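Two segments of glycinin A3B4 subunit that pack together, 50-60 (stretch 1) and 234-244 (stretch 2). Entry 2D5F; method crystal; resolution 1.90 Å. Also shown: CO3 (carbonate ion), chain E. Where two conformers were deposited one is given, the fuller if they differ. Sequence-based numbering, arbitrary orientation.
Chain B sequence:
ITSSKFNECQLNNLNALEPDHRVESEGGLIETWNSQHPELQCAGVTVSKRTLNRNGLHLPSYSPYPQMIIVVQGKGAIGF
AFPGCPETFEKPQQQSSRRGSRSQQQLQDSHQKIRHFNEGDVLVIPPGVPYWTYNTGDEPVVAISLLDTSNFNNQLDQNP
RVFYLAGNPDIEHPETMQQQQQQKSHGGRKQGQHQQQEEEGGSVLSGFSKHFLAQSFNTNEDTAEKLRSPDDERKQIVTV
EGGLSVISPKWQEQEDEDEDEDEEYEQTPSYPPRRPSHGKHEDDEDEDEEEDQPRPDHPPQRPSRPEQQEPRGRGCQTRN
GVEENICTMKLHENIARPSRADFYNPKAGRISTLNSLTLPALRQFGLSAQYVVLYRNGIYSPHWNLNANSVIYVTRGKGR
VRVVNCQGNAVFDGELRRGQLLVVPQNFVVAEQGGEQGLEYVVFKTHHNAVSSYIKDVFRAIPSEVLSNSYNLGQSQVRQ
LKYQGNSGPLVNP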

# COMPACT_ATOMS: atom_id res chain seq x y z
N ARG B 50 -31.29 12.88 -13.95
CA ARG B 50 -31.16 13.38 -15.32
C ARG B 50 -31.92 12.56 -16.33
O ARG B 50 -31.93 11.33 -16.28
CB ARG B 50 -29.68 13.44 -15.71
CG ARG B 50 -28.91 14.54 -14.99
CD ARG B 50 -27.41 14.26 -14.96
NE ARG B 50 -26.81 14.88 -13.78
CZ ARG B 50 -25.66 14.51 -13.24
NH1 ARG B 50 -25.20 15.14 -12.17
NH2 ARG B 50 -24.97 13.50 -13.76
N THR B 51 -32.57 13.25 -17.26
CA THR B 51 -33.33 12.58 -18.30
C THR B 51 -32.86 13.04 -19.66
O THR B 51 -32.84 14.24 -19.95
CB THR B 51 -34.84 12.86 -18.17
OG1 THR B 51 -35.32 12.35 -16.93
CG2 THR B 51 -35.60 12.18 -19.31
N LEU B 52 -32.44 12.09 -20.48
CA LEU B 52 -31.99 12.39 -21.83
C LEU B 52 -33.08 11.85 -22.74
O LEU B 52 -33.33 10.65 -22.77
CB LEU B 52 -30.67 11.67 -22.15
CG LEU B 52 -29.36 12.17 -21.53
CD1 LEU B 52 -29.48 12.29 -20.03
CD2 LEU B 52 -28.25 11.19 -21.91
N ASN B 53 -33.73 12.75 -23.46
CA ASN B 53 -34.77 12.33 -24.38
C ASN B 53 -34.11 11.71 -25.61
O ASN B 53 -32.88 11.66 -25.70
CB ASN B 53 -35.63 13.53 -24.77
CG ASN B 53 -36.51 14.00 -23.62
OD1 ASN B 53 -36.87 15.18 -23.53
ND2 ASN B 53 -36.89 13.08 -22.75
N ARG B 54 -34.93 11.21 -26.53
CA ARG B 54 -34.44 10.59 -27.75
C ARG B 54 -33.41 11.51 -28.41
O ARG B 54 -33.65 12.71 -28.57
CB ARG B 54 -35.61 10.33 -28.71
CG ARG B 54 -35.30 9.40 -29.87
CD ARG B 54 -36.59 8.83 -30.44
NE ARG B 54 -36.36 7.94 -31.58
CZ ARG B 54 -35.88 8.34 -32.75
NH1 ARG B 54 -35.57 9.62 -32.95
NH2 ARG B 54 -35.71 7.47 -33.73
N ASN B 55 -32.27 10.94 -28.78
CA ASN B 55 -31.18 11.70 -29.40
C ASN B 55 -30.64 12.78 -28.46
O ASN B 55 -29.99 13.72 -28.91
CB ASN B 55 -31.66 12.36 -30.70
CG ASN B 55 -31.84 11.36 -31.84
OD1 ASN B 55 -32.08 11.76 -32.98
ND2 ASN B 55 -31.73 10.07 -31.54
N GLY B 56 -30.92 12.63 -27.17
CA GLY B 56 -30.46 13.62 -26.21
C GLY B 56 -28.98 13.53 -25.89
O GLY B 56 -28.45 12.45 -25.65
N LEU B 57 -28.31 14.68 -25.90
CA LEU B 57 -26.88 14.76 -25.61
C LEU B 57 -26.61 15.71 -24.45
O LEU B 57 -26.90 16.90 -24.52
CB LEU B 57 -26.12 15.23 -26.85
CG LEU B 57 -24.64 15.61 -26.68
CD1 LEU B 57 -23.80 14.38 -26.38
CD2 LEU B 57 -24.14 16.27 -27.96
N HIS B 58 -26.05 15.16 -23.38
CA HIS B 58 -25.71 15.97 -22.22
C HIS B 58 -24.33 16.55 -22.50
O HIS B 58 -23.34 15.82 -22.54
CB HIS B 58 -25.69 15.09 -20.96
CG HIS B 58 -25.47 15.85 -19.69
ND1 HIS B 58 -25.30 15.23 -18.48
CD2 HIS B 58 -25.42 17.18 -19.45
CE1 HIS B 58 -25.16 16.15 -17.54
NE2 HIS B 58 -25.23 17.34 -18.10
N LEU B 59 -24.27 17.86 -22.70
CA LEU B 59 -23.01 18.54 -23.01
C LEU B 59 -21.91 18.29 -21.98
O LEU B 59 -22.17 18.21 -20.78
CB LEU B 59 -23.26 20.04 -23.17
CG LEU B 59 -24.32 20.40 -24.23
CD1 LEU B 59 -24.39 21.92 -24.38
CD2 LEU B 59 -23.97 19.75 -25.56
N PRO B 60 -20.67 18.17 -22.45
CA PRO B 60 -19.51 17.92 -21.57
C PRO B 60 -19.36 18.85 -20.37
O PRO B 60 -19.45 20.08 -20.50
CB PRO B 60 -18.32 17.98 -22.53
CG PRO B 60 -18.80 18.90 -23.62
CD PRO B 60 -20.23 18.44 -23.83
N ARG B 234 -30.30 26.29 -26.16
CA ARG B 234 -30.71 24.91 -25.94
C ARG B 234 -30.50 24.42 -24.50
O ARG B 234 -31.16 23.47 -24.06
CB ARG B 234 -29.96 23.98 -26.90
CG ARG B 234 -30.16 24.31 -28.37
CD ARG B 234 -29.23 23.46 -29.23
NE ARG B 234 -27.83 23.77 -28.93
CZ ARG B 234 -26.80 23.00 -29.30
NH1 ARG B 234 -27.02 21.88 -29.98
NH2 ARG B 234 -25.56 23.36 -28.98
N LYS B 235 -29.59 25.07 -23.79
CA LYS B 235 -29.24 24.71 -22.41
C LYS B 235 -28.34 23.47 -22.39
O LYS B 235 -27.93 23.00 -23.46
CB LYS B 235 -30.50 24.51 -21.56
CG LYS B 235 -31.34 25.80 -21.46
CD LYS B 235 -32.55 25.66 -20.55
CE LYS B 235 -33.51 26.84 -20.72
NZ LYS B 235 -32.83 28.16 -20.55
N GLN B 236 -28.04 22.95 -21.20
CA GLN B 236 -27.12 21.81 -21.02
C GLN B 236 -27.40 20.44 -21.65
O GLN B 236 -26.50 19.61 -21.74
CB GLN B 236 -26.83 21.62 -19.53
CG GLN B 236 -28.06 21.56 -18.66
CD GLN B 236 -28.33 22.87 -17.95
OE1 GLN B 236 -28.06 23.01 -16.76
NE2 GLN B 236 -28.84 23.85 -18.69
N ILE B 237 -28.64 20.19 -22.05
CA ILE B 237 -28.96 18.92 -22.70
C ILE B 237 -29.61 19.28 -24.03
O ILE B 237 -30.68 19.89 -24.07
CB ILE B 237 -29.93 18.05 -21.87
CG1 ILE B 237 -29.29 17.67 -20.54
CG2 ILE B 237 -30.28 16.78 -22.64
CD1 ILE B 237 -30.14 16.76 -19.68
N VAL B 238 -28.96 18.91 -25.12
CA VAL B 238 -29.45 19.22 -26.44
C VAL B 238 -29.93 18.01 -27.22
O VAL B 238 -29.62 16.86 -26.88
CB VAL B 238 -28.36 19.92 -27.26
CG1 VAL B 238 -27.81 21.10 -26.48
CG2 VAL B 238 -27.25 18.93 -27.60
N THR B 239 -30.70 18.27 -28.28
CA THR B 239 -31.20 17.20 -29.13
C THR B 239 -30.33 17.18 -30.38
O THR B 239 -30.15 18.21 -31.04
CB THR B 239 -32.66 17.45 -29.56
OG1 THR B 239 -33.50 17.46 -28.40
CG2 THR B 239 -33.12 16.37 -30.52
N VAL B 240 -29.77 16.02 -30.69
CA VAL B 240 -28.92 15.87 -31.86
C VAL B 240 -29.81 15.44 -33.03
O VAL B 240 -30.22 14.28 -33.12
CB VAL B 240 -27.82 14.81 -31.64
CG1 VAL B 240 -26.91 14.73 -32.86
CG2 VAL B 240 -27.01 15.16 -30.40
N GLU B 241 -30.10 16.39 -33.91
CA GLU B 241 -30.95 16.11 -35.06
C GLU B 241 -30.23 15.19 -36.02
O GLU B 241 -29.09 15.45 -36.42
CB GLU B 241 -31.32 17.41 -35.78
CG GLU B 241 -32.52 17.28 -36.70
CD GLU B 241 -32.71 18.48 -37.61
OE1 GLU B 241 -32.71 19.62 -37.10
OE2 GLU B 241 -32.87 18.27 -38.84
N GLY B 242 -30.89 14.09 -36.38
CA GLY B 242 -30.30 13.13 -37.29
C GLY B 242 -29.52 12.05 -36.56
O GLY B 242 -29.01 11.11 -37.18
N GLY B 243 -29.44 12.18 -35.24
CA GLY B 243 -28.72 11.20 -34.44
C GLY B 243 -27.23 11.48 -34.43
O GLY B 243 -26.70 12.09 -35.36
N LEU B 244 -26.55 11.04 -33.38
CA LEU B 244 -25.11 11.26 -33.25
C LEU B 244 -24.30 10.07 -33.76
O LEU B 244 -24.72 8.92 -33.62
CB LEU B 244 -24.75 11.51 -31.78
CG LEU B 244 -23.29 11.80 -31.42
CD1 LEU B 244 -22.96 13.27 -31.69
CD2 LEU B 244 -23.06 11.47 -29.95
C CO3 E . -25.82 12.11 -17.19
O1 CO3 E . -25.69 12.59 -18.35
O2 CO3 E . -25.21 12.66 -16.21
O3 CO3 E . -26.57 11.07 -17.00
O HOH W 1 -33.47 14.92 -27.17

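Strand 56-60 of stretch 1 and strand 237-239 of stretch 2 lie side by side as an antiparallel pair, their axes 4.6 Å apart at closest approach and their directions 144° apart. Four backbone hydrogen bonds join the two stretches. Leu57 bonds Val238 twice, Leu57 N to Val238 O at 2.7 Å and Val238 N to Leu57 O at 2.9 Å; Val240 N gives to Asn55 O at 2.9 Å, and Leu59 N to Gln236 O at 3.0 Å. Between these rungs the chains draw closer, with CA atoms 4.7 Å apart at Gly56 and Thr239 and 4.4 Å at His58 and Ile237. Gly56 CA then lies 3.4 Å from Val238 O, and Ile237 CA 3.4 Å from Leu57 O, both as CA-H...O contacts.

On the face of Leu57 and Val238, apolar side chains interlock. Leu57 CB rests 3.9 Å from Val238 CG2 and 3.7 Å from Val240 CG2, while Leu59 CD2 reaches Val238 CG2 at 3.9 Å, so the Val238 methyl contacts both leucines.

The other face carries His58 and Ile237. Gly56, bare of a side chain, leaves a hollow beside Ile237; a CB there would fall 2.6 Å from Asn53 O, the carbonyl that accepts the Gly56 N hydrogen bond closing a type II turn. Ile237 CG2 faces Gly56 CA at 4.8 Å, while Ile237 CD1 leads the other way, to 3.7 Å from Thr51 O. The His58 ring runs obliquely by Ile237, CD2 to CG1 4.1 Å. Its edge meets a carbonate, ND1 giving to O1 at 2.7 Å, and Arg50 NH2 holds O2 of the same ion at 2.6 Å.

At the turn end, a water bridges the stretches, donating to Arg54 O at 2.6 Å and accepting from Thr239 OG1 at 2.8 Å.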